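Uncharacterized protein (Bacteroides ovatus, PDB 3P02) is of unknown function but probably combines an immunoglobulin-like (E-set) beta-sandwich region with a C-terminal region built on a curled antiparallel beta sheet. Local coordinates at residues T25-R30 with A35-N40; D64-L69 with K121-L126; L107-S112 with A147-I152; G159-S164 with V297-D302; L214-D219 with I267-I272. All coordinates share one frame; numbering follows the deposited sequence. Where two conformers were deposited one is given.

Contact 1: residues T25-R30 with A35-N40; sequences TDVHVR and AKYTYN
V27 and Y39 show how two strands joined by a short loop can pack chiefly through side chains, with no direct hydrogen bond between 25-30 and 35-40. The tight half lies here. Y39 holds CG anti to its own N (chi1 174°), which lays the ring beneath V27: V27 CG2 stands over the ring centre, 3.8 Å from the centroid and 10° off the normal, a CH-pi contact. The other methyl, V27 CG1, meets Y39 CB at 3.8 Å and also lies at the edge of the Y37 ring, 3.9 Å from Y37 CD2. One face of that second ring carries the carbonyl oxygen of H28, while V29 CG1 rests 3.9 Å from Y37 CB. Farther along, T25 CG2 reaches Y39 OH at 3.5 Å. With an alanine at Y39, V27 CG2 would probably lose its aromatic face and a gap open beside T25 and L149. Toward the loop the fit slackens: K36 is exposed, and a water donates to both R30 O (2.6 Å) and K36 O (3.0 Å). The polar ends of R30 and H28 turn away, R30 to a salt bridge with D307 and H28 to E308 O and a stack on W317. With strand 25-30 in one sheet and strand 36-45 in the facing one, this is a beta-arch, spanning the two layers of a beta sandwich.

Contact 2: residues D64-L69 with K121-L126; sequences DTLDIL and KWALPL
L66 and P125 meet at about a right angle, the leucine branch point coming against the proline ring with L66 CG 4.0 Å from P125 CG. The orientation follows from the first torsion of L66 (chi1 -68°), which sets CG anti to the carbonyl carbon and sends the branch across the strand; there L66 CD2 touches A123 CB at 3.9 Å. T65 meets the adjacent ring carbon of the same proline, crossing it at a slant with T65 CB 3.7 Å from P125 CB. One helical turn, closed by the bond from L69 N to T65 O, thus presents two successive residues to two alternate residues of the strand. L124 and L126, between and beyond them, point to the other face, where both touch I109. T65 and A123 also reach V148 on the adjoining strand 146-154. The helix axis runs 9.6 Å from the strand axis at 116° to it. This is the arrangement of a short helix laid across the outward face of one sheet of a beta sandwich.

Contact 3: residues L107-S112 with A147-I152; sequences LPIEFS and AVLRPI
I109 and L149 reach toward each other tip to tip, and their terminal methyls are pressed together: I109 CD1 lies 3.5 Å from L149 CD1, closer than ordinary van der Waals contact. The same leucine methyl also sits at the edge of the F111 ring, near its plane and 4.2 Å from F111 CZ, the two side chains crossing at about a right angle. One delta methyl of L149 therefore serves both residues of the facing strand. The next shell explains why these groups stand where they do. I109 CG2 lies 3.6 Å above one face of the F111 ring, displaced toward its rim, which backs the phenyl from within its own strand. I109 itself bends CD1 through a chi2 of 132°, well off a staggered value, which may reflect local strain, in keeping with the close methyl pair. Outside the two segments, Y39 and T25 touch L149, V27 touches F111, and L124, L126 and L41 touch I109. Backbone pairing of I109 with Y39 and of F111 with Y37 fixes the strand that carries them. Across the contact the backbones stand well apart, with I109 CA 10.0 Å from L149 CA. No polar group takes part and no hydrogen bond crosses, so cohesion between the two layers here must come from dispersion and the exclusion of water, with its specificity set by the shapes of buried hydrocarbon groups.

Contact 4: residues G159-S164 with V297-D302; sequences GRFSGS and VSRDLD. With EDO (1,2-ethanediol), chain C.
V297 turns CG1 into the position between its backbone N and carbonyl carbon (chi1 71°), and F161 holds CG anti to its carbonyl carbon (chi1 -82°); together these torsions set the valine over the phenyl face. V297 CB stands 3.5 Å from the ring centroid, only 4° off the normal, a CH-pi contact over the centre, while V297 CG1 leans toward the far end of the ring, 3.5 Å from F161 CZ. The other methyl, V297 CG2, rests 3.6 Å from R160 O. Within its own strand, V297 CG1 also lies 4.1 Å above the centre of the R299 guanidinium. That group is held by three carbonyl oxygens, those of S158 and E156 at NH2 and that of S314 at NH1. A serine in place of F161 is likely to strip V297 of its flat support and leave a gap next to I269 and L295. R160 sends its charge elsewhere, to a salt bridge with E182, and an ethanediol, probably from the crystallisation liquor, lies by its carbonyl. G159 has backbone angles at which a side chain would jam against the preceding carbonyl oxygen. In the fold, strand 159-162 runs beside strand 182-187, and S162 also pairs by backbone with S296; strand 287-302 lies between strands 262-278 and 166-170, where V297 packs on I267.

Contact 5: residues L214-D219 with I267-I272; sequences LQFTGD and IVISDI
The apolar interior of a curled antiparallel sheet is where F216 meets I269: strands 211-220 and 262-278 are separated by two intervening strands, yet the bend of the sheet brings their side chains together, the axes 11.0 Å apart and at 114°. F216 and I269 cross at about a right angle. The isoleucine tip comes to the edge of the ring, near its plane, with I269 CD1 3.7 Å from F216 CZ, and I269 CG1 follows at 4.0 Å from F216 CE2. I267 CG2 approaches F216 CE2 more loosely at 4.3 Å, and L214 CD1 lies 4.4 Å from I269 CD1. The phenyl is further boxed in by F157, stacked with it, and by Y249, edge-to-face. Where the strand turns its corner, an ST turn forms, D219 N donating to T217 OG1 at 3.1 Å. Across the contact only carbon atoms meet, so no directional bond fixes the crossing and the fit depends on how the isoleucine tip sits against the ring edge.

How the contacts relate
From the N terminus, contact 1 closes first, over a four-residue loop, and joins the two sheets of the sandwich. Contacts 2 and 3 then alternate along the chain: 107-112 comes before 121-126, and 147-152 follows it. Contact 2 lays a helix on the mixed sheet, whereas contact 3 ties that sheet to the antiparallel one; its centre is about 6 Å from that of contact 1, whose strands pair with its own. Contact 4 closes the longest loop, 159-164 to 297-302, and encloses contact 5. Both belong to the C-terminal sheet and touch through V297, I267, F161 and I269. Contacts 2 and 5, their centres about 36 Å apart, lie on opposite sides of the chain's centre.

Contact 1: residues T25-R30 with A35-N40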
# COMPACT_ATOMS: atom_id res chain seq x y z
N THR A 25 -4.04 10.16 -3.56
CA THR A 25 -2.98 10.57 -2.66
C THR A 25 -2.71 9.41 -1.72
O THR A 25 -3.63 8.95 -1.03
CB THR A 25 -3.35 11.84 -1.89
OG1 THR A 25 -3.42 12.93 -2.81
CG2 THR A 25 -2.34 12.17 -0.79
N ASP A 26 -1.47 8.93 -1.68
CA ASP A 26 -1.12 7.82 -0.80
C ASP A 26 -0.92 8.30 0.61
O ASP A 26 -0.31 9.35 0.84
CB ASP A 26 0.16 7.12 -1.29
CG ASP A 26 0.03 6.42 -2.63
OD1 ASP A 26 -1.12 6.15 -3.06
OD2 ASP A 26 1.08 6.09 -3.22
N VAL A 27 -1.44 7.53 1.57
CA VAL A 27 -1.33 7.82 3.00
C VAL A 27 -0.56 6.67 3.60
O VAL A 27 -1.06 5.55 3.64
CB VAL A 27 -2.73 8.01 3.64
CG1 VAL A 27 -2.61 8.20 5.16
CG2 VAL A 27 -3.46 9.22 3.03
N HIS A 28 0.66 6.93 4.07
CA HIS A 28 1.52 5.86 4.57
C HIS A 28 1.23 5.55 6.02
O HIS A 28 1.39 6.41 6.89
CB HIS A 28 2.99 6.28 4.39
CG HIS A 28 3.34 6.61 2.98
ND1 HIS A 28 4.18 7.66 2.69
CD2 HIS A 28 2.93 6.03 1.83
CE1 HIS A 28 4.28 7.67 1.37
NE2 HIS A 28 3.53 6.71 0.81
N VAL A 29 0.79 4.31 6.29
CA VAL A 29 0.36 3.92 7.64
C VAL A 29 1.19 2.75 8.16
O VAL A 29 1.07 1.63 7.63
CB VAL A 29 -1.17 3.60 7.69
CG1 VAL A 29 -1.59 3.27 9.14
CG2 VAL A 29 -2.02 4.76 7.13
N ARG A 30 1.93 2.97 9.26
CA ARG A 30 2.69 1.86 9.86
C ARG A 30 1.79 0.89 10.61
O ARG A 30 1.00 1.32 11.45
CB ARG A 30 3.78 2.36 10.82
CG ARG A 30 4.59 1.16 11.34
CD ARG A 30 5.71 1.55 12.24
NE ARG A 30 6.89 2.02 11.51
CZ ARG A 30 7.86 1.25 11.04
NH1 ARG A 30 7.73 -0.08 11.04
NH2 ARG A 30 8.92 1.79 10.46
N ALA A 35 -2.44 -0.35 13.72
CA ALA A 35 -2.16 0.34 12.46
C ALA A 35 -2.93 1.68 12.47
O ALA A 35 -3.91 1.87 11.74
CB ALA A 35 -2.57 -0.54 11.29
N LYS A 36 -2.50 2.59 13.35
CA LYS A 36 -3.14 3.89 13.52
C LYS A 36 -2.27 5.05 13.04
O LYS A 36 -1.06 5.10 13.31
CB LYS A 36 -3.49 4.12 14.99
CG LYS A 36 -4.59 3.22 15.49
CD LYS A 36 -4.99 3.66 16.91
CE LYS A 36 -6.04 2.76 17.52
NZ LYS A 36 -5.49 1.42 17.89
N TYR A 37 -2.90 6.00 12.33
CA TYR A 37 -2.23 7.18 11.82
C TYR A 37 -3.27 8.27 11.57
O TYR A 37 -4.33 7.99 10.98
CB TYR A 37 -1.46 6.87 10.53
CG TYR A 37 -0.73 8.06 9.95
CD1 TYR A 37 0.36 8.63 10.61
CD2 TYR A 37 -1.08 8.59 8.71
CE1 TYR A 37 1.04 9.72 10.09
CE2 TYR A 37 -0.40 9.68 8.17
CZ TYR A 37 0.67 10.24 8.86
OH TYR A 37 1.34 11.33 8.36
N THR A 38 -2.96 9.51 11.96
CA THR A 38 -3.81 10.66 11.64
C THR A 38 -3.17 11.38 10.46
O THR A 38 -2.04 11.85 10.57
CB THR A 38 -4.02 11.60 12.81
OG1 THR A 38 -4.69 10.87 13.83
CG2 THR A 38 -4.86 12.84 12.41
N TYR A 39 -3.88 11.44 9.36
CA TYR A 39 -3.43 12.13 8.16
C TYR A 39 -4.07 13.52 8.13
O TYR A 39 -5.29 13.64 8.26
CB TYR A 39 -3.79 11.34 6.92
CG TYR A 39 -3.48 12.09 5.64
CD1 TYR A 39 -2.17 12.18 5.16
CD2 TYR A 39 -4.50 12.65 4.88
CE1 TYR A 39 -1.89 12.85 3.97
CE2 TYR A 39 -4.22 13.34 3.70
CZ TYR A 39 -2.91 13.45 3.26
OH TYR A 39 -2.66 14.11 2.08
N ASN A 40 -3.25 14.57 7.92
CA ASN A 40 -3.79 15.94 7.88
C ASN A 40 -3.94 16.37 6.46
O ASN A 40 -2.95 16.60 5.77
CB ASN A 40 -2.88 16.90 8.66
CG ASN A 40 -2.85 16.52 10.09
OD1 ASN A 40 -1.88 15.89 10.58
ND2 ASN A 40 -3.97 16.70 10.73
O HOH W 1 1.06 2.96 13.52

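Contact 2: residues D64-L69 with K121-L126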
# COMPACT_ATOMS: atom_id res chain seq x y z
N ASP A 64 -20.02 9.10 -5.56
CA ASP A 64 -19.87 8.79 -7.00
C ASP A 64 -18.43 8.82 -7.55
O ASP A 64 -18.20 8.48 -8.72
CB ASP A 64 -20.70 9.80 -7.82
CG ASP A 64 -20.25 11.25 -7.64
OD1 ASP A 64 -19.42 11.50 -6.74
OD2 ASP A 64 -20.85 12.14 -8.28
N THR A 65 -17.46 9.28 -6.74
CA THR A 65 -16.09 9.48 -7.22
C THR A 65 -15.41 8.23 -7.71
O THR A 65 -14.82 8.26 -8.80
CB THR A 65 -15.22 10.05 -6.09
OG1 THR A 65 -15.86 11.20 -5.56
CG2 THR A 65 -13.81 10.38 -6.56
N LEU A 66 -15.45 7.17 -6.92
CA LEU A 66 -14.69 5.97 -7.27
C LEU A 66 -15.16 5.32 -8.52
O LEU A 66 -14.31 4.81 -9.26
CB LEU A 66 -14.68 4.94 -6.14
CG LEU A 66 -13.90 5.36 -4.90
CD1 LEU A 66 -13.90 4.23 -3.89
CD2 LEU A 66 -12.46 5.83 -5.27
N ASP A 67 -16.49 5.26 -8.75
CA ASP A 67 -16.95 4.60 -9.97
C ASP A 67 -16.40 5.31 -11.20
O ASP A 67 -16.03 4.64 -12.16
CB ASP A 67 -18.49 4.50 -10.04
CG ASP A 67 -19.11 3.57 -9.00
OD1 ASP A 67 -18.43 2.60 -8.58
OD2 ASP A 67 -20.28 3.80 -8.62
N ILE A 68 -16.33 6.64 -11.17
CA ILE A 68 -15.82 7.41 -12.31
C ILE A 68 -14.30 7.25 -12.42
O ILE A 68 -13.81 6.90 -13.50
CB ILE A 68 -16.25 8.89 -12.15
CG1 ILE A 68 -17.77 8.97 -12.32
CG2 ILE A 68 -15.52 9.78 -13.17
CD1 ILE A 68 -18.36 10.37 -11.86
N LEU A 69 -13.56 7.48 -11.32
CA LEU A 69 -12.11 7.35 -11.31
C LEU A 69 -11.71 5.94 -11.80
O LEU A 69 -10.84 5.80 -12.66
CB LEU A 69 -11.56 7.60 -9.89
CG LEU A 69 -10.05 7.39 -9.69
CD1 LEU A 69 -9.24 8.52 -10.30
CD2 LEU A 69 -9.73 7.23 -8.20
N LYS A 121 -7.15 -2.81 -3.08
CA LYS A 121 -6.76 -1.39 -3.12
C LYS A 121 -7.92 -0.61 -2.54
O LYS A 121 -9.01 -0.63 -3.13
CB LYS A 121 -6.47 -0.91 -4.57
CG LYS A 121 -5.19 -1.48 -5.15
CD LYS A 121 -4.71 -0.76 -6.42
CE LYS A 121 -5.75 -0.83 -7.51
NZ LYS A 121 -5.19 -0.57 -8.87
N TRP A 122 -7.72 0.04 -1.40
CA TRP A 122 -8.80 0.78 -0.75
C TRP A 122 -8.66 2.26 -0.98
O TRP A 122 -7.54 2.79 -1.03
CB TRP A 122 -8.77 0.49 0.77
CG TRP A 122 -8.89 -0.97 1.08
CD1 TRP A 122 -7.87 -1.84 1.36
CD2 TRP A 122 -10.09 -1.75 1.09
NE1 TRP A 122 -8.37 -3.11 1.54
CE2 TRP A 122 -9.73 -3.08 1.39
CE3 TRP A 122 -11.45 -1.45 0.84
CZ2 TRP A 122 -10.68 -4.11 1.48
CZ3 TRP A 122 -12.40 -2.47 0.92
CH2 TRP A 122 -12.01 -3.78 1.23
N ALA A 123 -9.78 2.96 -1.03
CA ALA A 123 -9.69 4.41 -1.19
C ALA A 123 -10.81 5.11 -0.45
O ALA A 123 -11.91 4.60 -0.34
CB ALA A 123 -9.72 4.78 -2.68
N LEU A 124 -10.51 6.32 0.01
CA LEU A 124 -11.46 7.16 0.72
C LEU A 124 -11.66 8.47 -0.08
O LEU A 124 -10.76 9.31 -0.12
CB LEU A 124 -10.94 7.44 2.15
CG LEU A 124 -11.78 8.40 2.99
CD1 LEU A 124 -13.23 7.88 3.19
CD2 LEU A 124 -11.10 8.69 4.35
N PRO A 125 -12.82 8.57 -0.78
CA PRO A 125 -13.09 9.76 -1.60
C PRO A 125 -13.82 10.82 -0.77
O PRO A 125 -14.87 10.54 -0.20
CB PRO A 125 -13.95 9.19 -2.74
CG PRO A 125 -14.77 8.10 -2.08
CD PRO A 125 -13.90 7.57 -0.91
N LEU A 126 -13.26 12.03 -0.65
CA LEU A 126 -13.83 13.07 0.20
C LEU A 126 -14.06 14.34 -0.53
O LEU A 126 -13.16 14.76 -1.24
CB LEU A 126 -12.84 13.39 1.36
CG LEU A 126 -12.37 12.24 2.19
CD1 LEU A 126 -11.30 12.70 3.16
CD2 LEU A 126 -13.53 11.65 2.97

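Contact 3: residues L107-S112 with A147-I152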
# COMPACT_ATOMS: atom_id res chain seq x y z
N LEU A 107 -7.97 19.00 7.58
CA LEU A 107 -8.95 17.99 7.89
C LEU A 107 -8.20 16.80 8.45
O LEU A 107 -7.49 16.13 7.69
CB LEU A 107 -9.80 17.58 6.68
CG LEU A 107 -10.83 16.45 6.94
CD1 LEU A 107 -11.86 16.85 7.99
CD2 LEU A 107 -11.53 16.05 5.67
N PRO A 108 -8.27 16.55 9.76
CA PRO A 108 -7.55 15.38 10.30
C PRO A 108 -8.38 14.11 10.11
O PRO A 108 -9.53 14.03 10.56
CB PRO A 108 -7.32 15.72 11.77
CG PRO A 108 -8.35 16.85 12.11
CD PRO A 108 -9.01 17.29 10.82
N ILE A 109 -7.79 13.13 9.42
CA ILE A 109 -8.44 11.84 9.19
C ILE A 109 -7.71 10.79 10.00
O ILE A 109 -6.54 10.51 9.71
CB ILE A 109 -8.52 11.45 7.70
CG1 ILE A 109 -9.21 12.57 6.87
CG2 ILE A 109 -9.26 10.10 7.55
CD1 ILE A 109 -8.53 12.95 5.67
N GLU A 110 -8.39 10.20 11.00
CA GLU A 110 -7.78 9.16 11.82
C GLU A 110 -8.02 7.81 11.18
O GLU A 110 -9.16 7.37 11.07
CB GLU A 110 -8.35 9.18 13.24
CG GLU A 110 -7.93 10.43 14.01
CD GLU A 110 -8.38 10.53 15.46
OE1 GLU A 110 -9.13 9.64 15.92
OE2 GLU A 110 -7.96 11.50 16.14
N PHE A 111 -6.96 7.20 10.68
CA PHE A 111 -7.06 5.85 10.12
C PHE A 111 -6.79 4.82 11.21
O PHE A 111 -5.84 5.01 12.00
CB PHE A 111 -6.04 5.67 8.99
CG PHE A 111 -6.42 6.45 7.75
CD1 PHE A 111 -7.39 5.96 6.88
CD2 PHE A 111 -5.86 7.70 7.49
CE1 PHE A 111 -7.72 6.65 5.71
CE2 PHE A 111 -6.22 8.40 6.33
CZ PHE A 111 -7.16 7.88 5.47
N SER A 112 -7.59 3.75 11.24
CA SER A 112 -7.44 2.63 12.19
C SER A 112 -7.56 1.38 11.35
O SER A 112 -8.67 0.95 11.05
CB SER A 112 -8.50 2.70 13.28
OG SER A 112 -8.33 3.87 14.06
N ALA A 147 -10.78 14.95 -2.87
CA ALA A 147 -9.50 14.25 -2.69
C ALA A 147 -9.78 12.75 -2.53
O ALA A 147 -10.81 12.37 -1.94
CB ALA A 147 -8.80 14.78 -1.43
N VAL A 148 -8.92 11.90 -3.09
CA VAL A 148 -9.09 10.46 -2.94
C VAL A 148 -7.86 9.94 -2.23
O VAL A 148 -6.76 10.04 -2.78
CB VAL A 148 -9.34 9.72 -4.26
CG1 VAL A 148 -9.54 8.23 -3.99
CG2 VAL A 148 -10.55 10.30 -4.98
N LEU A 149 -8.03 9.38 -1.02
CA LEU A 149 -6.89 8.93 -0.23
C LEU A 149 -6.78 7.42 -0.25
O LEU A 149 -7.77 6.74 -0.00
CB LEU A 149 -7.02 9.40 1.22
CG LEU A 149 -7.30 10.90 1.42
CD1 LEU A 149 -7.44 11.18 2.91
CD2 LEU A 149 -6.15 11.76 0.83
N ARG A 150 -5.57 6.92 -0.54
CA ARG A 150 -5.28 5.49 -0.59
C ARG A 150 -4.37 5.10 0.57
O ARG A 150 -3.20 5.49 0.53
CB ARG A 150 -4.60 5.13 -1.93
CG ARG A 150 -4.96 3.73 -2.40
CD ARG A 150 -3.80 2.99 -2.99
NE ARG A 150 -3.75 1.62 -2.49
CZ ARG A 150 -3.03 0.65 -3.01
NH1 ARG A 150 -2.28 0.88 -4.09
NH2 ARG A 150 -3.04 -0.56 -2.47
N PRO A 151 -4.83 4.34 1.60
CA PRO A 151 -3.88 3.94 2.65
C PRO A 151 -2.89 2.89 2.13
O PRO A 151 -3.27 1.93 1.45
CB PRO A 151 -4.76 3.36 3.76
CG PRO A 151 -6.05 2.94 3.07
CD PRO A 151 -6.19 3.79 1.84
N ILE A 152 -1.60 3.10 2.46
CA ILE A 152 -0.50 2.19 2.11
C ILE A 152 0.06 1.67 3.42
O ILE A 152 0.71 2.44 4.13
CB ILE A 152 0.60 2.92 1.26
CG1 ILE A 152 0.01 3.54 -0.02
CG2 ILE A 152 1.80 1.99 0.94
CD1 ILE A 152 -0.71 2.52 -0.98

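Contact 4: residues G159-S164 with V297-D302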
# COMPACT_ATOMS: atom_id res chain seq x y z
N GLY A 159 7.01 -4.20 1.48
CA GLY A 159 7.33 -3.36 0.35
C GLY A 159 7.92 -4.07 -0.84
O GLY A 159 7.68 -5.26 -1.06
N ARG A 160 8.66 -3.31 -1.61
CA ARG A 160 9.17 -3.75 -2.91
C ARG A 160 10.50 -4.48 -2.74
O ARG A 160 11.54 -3.83 -2.65
CB ARG A 160 9.28 -2.57 -3.88
CG ARG A 160 7.91 -1.91 -4.10
CD ARG A 160 7.96 -0.78 -5.13
NE ARG A 160 8.80 0.31 -4.68
CZ ARG A 160 10.01 0.61 -5.16
NH1 ARG A 160 10.57 -0.14 -6.10
NH2 ARG A 160 10.67 1.66 -4.69
N PHE A 161 10.48 -5.82 -2.76
CA PHE A 161 11.71 -6.58 -2.65
C PHE A 161 12.23 -6.99 -4.01
O PHE A 161 11.45 -7.14 -4.95
CB PHE A 161 11.46 -7.89 -1.84
CG PHE A 161 11.48 -7.70 -0.34
CD1 PHE A 161 10.60 -6.81 0.27
CD2 PHE A 161 12.37 -8.41 0.45
CE1 PHE A 161 10.65 -6.61 1.66
CE2 PHE A 161 12.38 -8.24 1.83
CZ PHE A 161 11.52 -7.34 2.43
N SER A 162 13.56 -7.21 -4.10
CA SER A 162 14.15 -7.79 -5.32
C SER A 162 13.70 -9.25 -5.39
O SER A 162 13.87 -10.00 -4.41
CB SER A 162 15.68 -7.71 -5.29
OG SER A 162 16.12 -6.36 -5.25
N GLY A 163 13.14 -9.65 -6.52
CA GLY A 163 12.66 -11.02 -6.66
C GLY A 163 13.42 -11.90 -7.63
O GLY A 163 13.03 -13.05 -7.85
N SER A 164 14.48 -11.35 -8.27
CA SER A 164 15.20 -12.11 -9.32
C SER A 164 15.88 -13.40 -8.84
O SER A 164 16.22 -14.24 -9.67
CB SER A 164 16.23 -11.23 -10.01
OG SER A 164 15.58 -10.15 -10.67
N VAL A 297 15.67 -6.84 0.27
CA VAL A 297 15.33 -5.43 0.15
C VAL A 297 16.54 -4.63 0.61
O VAL A 297 17.25 -5.01 1.56
CB VAL A 297 14.02 -5.02 0.88
CG1 VAL A 297 14.17 -5.04 2.40
CG2 VAL A 297 13.52 -3.65 0.40
N SER A 298 16.78 -3.51 -0.07
CA SER A 298 17.84 -2.58 0.29
C SER A 298 17.18 -1.20 0.38
O SER A 298 16.84 -0.62 -0.65
CB SER A 298 18.96 -2.63 -0.75
OG SER A 298 19.94 -1.66 -0.48
N ARG A 299 16.90 -0.73 1.60
CA ARG A 299 16.23 0.54 1.81
C ARG A 299 17.23 1.66 2.02
O ARG A 299 18.22 1.45 2.70
CB ARG A 299 15.33 0.50 3.06
CG ARG A 299 14.45 -0.74 3.25
CD ARG A 299 13.42 -0.47 4.34
NE ARG A 299 12.62 -1.65 4.70
CZ ARG A 299 11.60 -2.14 4.00
NH1 ARG A 299 11.29 -1.61 2.82
NH2 ARG A 299 10.94 -3.21 4.43
N ASP A 300 16.95 2.84 1.46
CA ASP A 300 17.67 4.09 1.67
C ASP A 300 16.74 4.96 2.47
O ASP A 300 15.63 5.25 2.01
CB ASP A 300 18.03 4.76 0.34
CG ASP A 300 19.15 4.09 -0.43
OD1 ASP A 300 19.69 3.08 0.06
OD2 ASP A 300 19.46 4.57 -1.54
N LEU A 301 17.14 5.27 3.70
CA LEU A 301 16.28 6.03 4.59
C LEU A 301 16.96 7.29 5.04
O LEU A 301 18.08 7.24 5.58
CB LEU A 301 15.93 5.17 5.82
CG LEU A 301 15.22 3.83 5.53
CD1 LEU A 301 15.32 2.89 6.75
CD2 LEU A 301 13.76 4.05 5.11
N ASP A 302 16.28 8.41 4.85
CA ASP A 302 16.82 9.68 5.33
C ASP A 302 16.41 9.75 6.79
O ASP A 302 15.23 9.97 7.09
CB ASP A 302 16.29 10.84 4.49
CG ASP A 302 16.80 12.21 4.91
OD1 ASP A 302 17.25 12.35 6.07
OD2 ASP A 302 16.68 13.16 4.09
C1 EDO C . 13.79 -3.89 -5.19
O1 EDO C . 13.66 -3.34 -3.88
C2 EDO C . 13.80 -2.77 -6.20
O2 EDO C . 14.83 -1.82 -5.88

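Contact 5: residues L214-D219 with I267-I272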
# COMPACT_ATOMS: atom_id res chain seq x y z
N LEU A 214 4.49 -15.08 4.98
CA LEU A 214 5.80 -15.12 5.64
C LEU A 214 5.70 -14.48 6.97
O LEU A 214 5.15 -13.37 7.08
CB LEU A 214 6.88 -14.37 4.81
CG LEU A 214 7.26 -15.02 3.47
CD1 LEU A 214 8.02 -14.01 2.57
CD2 LEU A 214 8.07 -16.32 3.70
N GLN A 215 6.25 -15.14 7.99
CA GLN A 215 6.29 -14.57 9.33
C GLN A 215 7.73 -14.40 9.75
O GLN A 215 8.51 -15.35 9.67
CB GLN A 215 5.53 -15.46 10.33
CG GLN A 215 5.54 -14.92 11.76
CD GLN A 215 4.77 -15.83 12.69
OE1 GLN A 215 3.95 -16.64 12.25
NE2 GLN A 215 4.99 -15.70 13.98
N PHE A 216 8.09 -13.18 10.16
CA PHE A 216 9.44 -12.85 10.63
C PHE A 216 9.46 -13.01 12.14
O PHE A 216 8.91 -12.17 12.85
CB PHE A 216 9.78 -11.40 10.22
CG PHE A 216 9.90 -11.22 8.73
CD1 PHE A 216 8.76 -11.04 7.94
CD2 PHE A 216 11.14 -11.28 8.11
CE1 PHE A 216 8.87 -10.89 6.55
CE2 PHE A 216 11.25 -11.10 6.72
CZ PHE A 216 10.10 -10.92 5.95
N THR A 217 10.04 -14.09 12.63
CA THR A 217 10.06 -14.30 14.09
C THR A 217 11.23 -13.55 14.73
O THR A 217 12.19 -13.18 14.06
CB THR A 217 10.20 -15.82 14.44
OG1 THR A 217 11.59 -16.21 14.36
CG2 THR A 217 9.29 -16.74 13.56
N GLY A 218 11.19 -13.45 16.04
CA GLY A 218 12.33 -12.87 16.76
C GLY A 218 13.30 -13.92 17.28
O GLY A 218 14.16 -13.61 18.12
N ASP A 219 13.17 -15.19 16.79
CA ASP A 219 14.00 -16.30 17.25
C ASP A 219 15.20 -16.57 16.36
O ASP A 219 15.05 -16.80 15.16
CB ASP A 219 13.18 -17.60 17.36
CG ASP A 219 12.06 -17.60 18.39
OD1 ASP A 219 12.08 -16.76 19.31
OD2 ASP A 219 11.14 -18.44 18.25
N ILE A 267 17.39 -6.35 4.31
CA ILE A 267 16.72 -7.55 4.79
C ILE A 267 16.95 -8.58 3.72
O ILE A 267 16.63 -8.33 2.55
CB ILE A 267 15.22 -7.37 5.12
CG1 ILE A 267 15.05 -6.27 6.18
CG2 ILE A 267 14.63 -8.71 5.66
CD1 ILE A 267 13.59 -5.85 6.39
N VAL A 268 17.51 -9.73 4.10
CA VAL A 268 17.75 -10.77 3.12
C VAL A 268 17.05 -12.03 3.62
O VAL A 268 17.31 -12.46 4.73
CB VAL A 268 19.25 -11.02 2.82
CG1 VAL A 268 19.42 -12.11 1.76
CG2 VAL A 268 19.94 -9.72 2.37
N ILE A 269 16.14 -12.57 2.80
CA ILE A 269 15.39 -13.80 3.10
C ILE A 269 16.00 -14.92 2.28
O ILE A 269 16.16 -14.77 1.07
CB ILE A 269 13.88 -13.63 2.79
CG1 ILE A 269 13.24 -12.40 3.53
CG2 ILE A 269 13.10 -14.92 3.04
CD1 ILE A 269 11.90 -11.97 2.95
N SER A 270 16.29 -16.05 2.92
CA SER A 270 16.87 -17.20 2.22
C SER A 270 16.11 -18.47 2.52
O SER A 270 15.18 -18.46 3.33
CB SER A 270 18.34 -17.37 2.60
OG SER A 270 19.12 -16.22 2.33
N ASP A 271 16.47 -19.56 1.83
CA ASP A 271 15.92 -20.88 2.11
C ASP A 271 14.41 -20.99 1.83
O ASP A 271 13.69 -21.73 2.51
CB ASP A 271 16.25 -21.34 3.55
CG ASP A 271 17.72 -21.36 3.86
OD1 ASP A 271 18.50 -21.78 2.98
OD2 ASP A 271 18.09 -20.86 4.91
N ILE A 272 13.94 -20.28 0.81
CA ILE A 272 12.57 -20.46 0.32
C ILE A 272 12.62 -21.61 -0.68
O ILE A 272 13.46 -21.60 -1.58
CB ILE A 272 12.01 -19.18 -0.34
CG1 ILE A 272 12.00 -18.02 0.69
CG2 ILE A 272 10.58 -19.44 -0.88
CD1 ILE A 272 11.69 -16.60 0.02